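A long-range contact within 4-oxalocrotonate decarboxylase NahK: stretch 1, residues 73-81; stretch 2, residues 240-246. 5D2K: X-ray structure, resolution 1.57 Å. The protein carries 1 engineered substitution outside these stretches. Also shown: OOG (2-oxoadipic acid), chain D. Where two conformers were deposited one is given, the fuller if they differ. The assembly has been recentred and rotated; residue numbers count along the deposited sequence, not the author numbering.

Stretch 1 73-81: TSWAKMAQM
Stretch 2 (240-246) GGITAAV

A helix can be fastened to an irregular segment of chain through its cap and one long polar side chain, as this contact in NahK illustrates. Thr73 (phi/psi -112/-11°) and Ser74 (-116/152°) lead into a helix spanning 75-81, with helical phi/psi until Met81 (-98/-6°). In the second stretch, residues 240-245 follow an irregular path: Gly240 adopts 135/151°, Gly241 -65/125° and Ile242 -78/-32°, before extended values at Thr243 (-125/177°), Ala244 (-61/147°) and Ala245 (-76/149°). The two run in the same direction, with CA-CA distances of 5.8 Å for Thr73-Gly240, 6.2 Å for Ser74-Ile242 and 5.3 Å for Lys77-Ala244.

Ser74 (chi1 p) serves both segments: its OG accepts from Lys77 N (3.1 Å), capping the helix, and donates to Gly241 O (2.8 Å). Thr73 (p) places OG1 3.5 Å from Gly240 CA, where a CB would clash. Ala76 CB packs 3.8 Å from Ala244 N. Gln80, extended (t, t, chi3 40°), reads the backbone of Ala245 twice: OE1 accepts from Ala245 N (3.0 Å) and NE2 donates to Ala245 O (3.1 Å). Lys77 (m, m, m, t) lays CG 3.6 Å from Thr243 O and carries NZ to 2-oxoadipic acid O2 (2.7 Å); Gly241 N donates to the ligand's O4 (2.7 Å), so both stretches hold it.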

# COMPACT_ATOMS: atom_id res chain seq x y z
N THR A 73 -1.07 4.41 -8.25
CA THR A 73 -0.11 4.21 -9.33
C THR A 73 -0.80 3.78 -10.62
O THR A 73 -0.19 3.73 -11.67
CB THR A 73 0.95 3.15 -8.96
OG1 THR A 73 0.31 1.91 -8.62
CG2 THR A 73 1.79 3.62 -7.78
N SER A 74 -2.08 3.44 -10.52
CA SER A 74 -2.84 2.98 -11.67
C SER A 74 -3.95 3.95 -12.01
O SER A 74 -4.46 4.65 -11.14
CB SER A 74 -3.42 1.58 -11.43
OG SER A 74 -4.48 1.61 -10.49
N TRP A 75 -4.33 4.00 -13.28
CA TRP A 75 -5.40 4.87 -13.71
C TRP A 75 -6.67 4.56 -12.91
O TRP A 75 -7.36 5.47 -12.44
CB TRP A 75 -5.66 4.71 -15.21
CG TRP A 75 -6.69 5.66 -15.75
CD1 TRP A 75 -6.46 6.90 -16.29
CD2 TRP A 75 -8.11 5.46 -15.78
NE1 TRP A 75 -7.65 7.47 -16.66
CE2 TRP A 75 -8.68 6.61 -16.36
CE3 TRP A 75 -8.95 4.41 -15.39
CZ2 TRP A 75 -10.05 6.75 -16.55
CZ3 TRP A 75 -10.31 4.55 -15.57
CH2 TRP A 75 -10.85 5.71 -16.15
N ALA A 76 -6.94 3.27 -12.74
CA ALA A 76 -8.14 2.82 -12.06
C ALA A 76 -8.20 3.34 -10.62
O ALA A 76 -9.23 3.84 -10.18
CB ALA A 76 -8.22 1.29 -12.07
N LYS A 77 -7.08 3.24 -9.90
CA LYS A 77 -7.04 3.71 -8.52
C LYS A 77 -7.04 5.23 -8.43
O LYS A 77 -7.66 5.80 -7.53
CB LYS A 77 -5.82 3.14 -7.80
CG LYS A 77 -6.04 1.72 -7.28
CD LYS A 77 -7.12 1.72 -6.21
CE LYS A 77 -6.80 2.76 -5.14
NZ LYS A 77 -7.47 2.44 -3.87
N MET A 78 -6.34 5.89 -9.35
CA MET A 78 -6.38 7.34 -9.44
C MET A 78 -7.80 7.84 -9.65
O MET A 78 -8.25 8.78 -8.99
CB MET A 78 -5.48 7.85 -10.56
CG MET A 78 -4.00 7.75 -10.24
SD MET A 78 -2.98 8.33 -11.61
CE MET A 78 -1.34 7.94 -11.02
N ALA A 79 -8.51 7.20 -10.59
CA ALA A 79 -9.88 7.58 -10.92
C ALA A 79 -10.82 7.37 -9.74
O ALA A 79 -11.64 8.23 -9.41
CB ALA A 79 -10.37 6.80 -12.13
N GLN A 80 -10.70 6.21 -9.10
CA GLN A 80 -11.58 5.85 -7.99
C GLN A 80 -11.46 6.82 -6.82
O GLN A 80 -12.46 7.20 -6.21
CB GLN A 80 -11.30 4.42 -7.53
CG GLN A 80 -12.07 4.03 -6.28
CD GLN A 80 -11.76 2.62 -5.80
OE1 GLN A 80 -10.61 2.18 -5.83
NE2 GLN A 80 -12.80 1.91 -5.37
N MET A 81 -10.23 7.23 -6.52
CA MET A 81 -9.95 8.04 -5.34
C MET A 81 -9.85 9.53 -5.68
O MET A 81 -9.73 10.37 -4.78
CB MET A 81 -8.67 7.56 -4.65
CG MET A 81 -8.73 6.08 -4.24
SD MET A 81 -10.13 5.73 -3.13
CE MET A 81 -10.11 3.94 -3.02
N GLY A 240 1.26 -1.53 -6.14
CA GLY A 240 0.06 -0.75 -6.42
C GLY A 240 -1.16 -1.54 -6.89
O GLY A 240 -1.05 -2.60 -7.50
N GLY A 241 -2.34 -1.02 -6.58
CA GLY A 241 -3.57 -1.68 -6.97
C GLY A 241 -3.69 -1.70 -8.48
O GLY A 241 -3.62 -0.65 -9.14
N ILE A 242 -3.86 -2.89 -9.03
CA ILE A 242 -3.95 -3.04 -10.47
C ILE A 242 -5.35 -2.62 -10.92
O ILE A 242 -5.53 -2.05 -12.00
CB ILE A 242 -3.59 -4.48 -10.88
CG1 ILE A 242 -2.08 -4.69 -10.71
CG2 ILE A 242 -3.98 -4.75 -12.33
CD1 ILE A 242 -1.60 -6.14 -10.70
N THR A 243 -6.34 -2.85 -10.06
CA THR A 243 -7.72 -2.49 -10.37
C THR A 243 -8.31 -1.60 -9.30
O THR A 243 -7.68 -1.33 -8.28
CB THR A 243 -8.62 -3.73 -10.47
OG1 THR A 243 -8.89 -4.23 -9.16
CG2 THR A 243 -7.98 -4.82 -11.30
N ALA A 244 -9.55 -1.16 -9.52
CA ALA A 244 -10.29 -0.47 -8.50
C ALA A 244 -10.47 -1.38 -7.28
O ALA A 244 -10.58 -2.60 -7.41
CB ALA A 244 -11.64 -0.01 -9.03
N ALA A 245 -10.49 -0.77 -6.11
CA ALA A 245 -10.69 -1.47 -4.86
C ALA A 245 -12.17 -1.86 -4.67
O ALA A 245 -13.07 -1.17 -5.15
CB ALA A 245 -10.21 -0.61 -3.71
N VAL A 246 -12.40 -2.98 -3.99
CA VAL A 246 -13.73 -3.56 -3.82
C VAL A 246 -14.06 -3.72 -2.34
O VAL A 246 -13.27 -4.29 -1.60
CB VAL A 246 -13.82 -4.91 -4.53
CG1 VAL A 246 -15.10 -5.66 -4.17
CG2 VAL A 246 -13.68 -4.73 -6.05
C2 OOG D . -4.95 4.92 -0.75
C3 OOG D . -4.21 3.60 -0.93
C4 OOG D . -3.73 3.45 -2.36
C6 OOG D . -3.11 1.56 -4.05
O4 OOG D . -2.68 0.40 -4.26
O3 OOG D . -3.48 2.29 -5.00
C5 OOG D . -3.21 2.05 -2.63
C1 OOG D . -6.44 4.69 -0.87
O1 OOG D . -7.21 4.91 0.12
O2 OOG D . -6.92 4.29 -1.96
O5 OOG D . -2.85 1.31 -1.74
O HOH W 1 -2.62 1.99 -7.51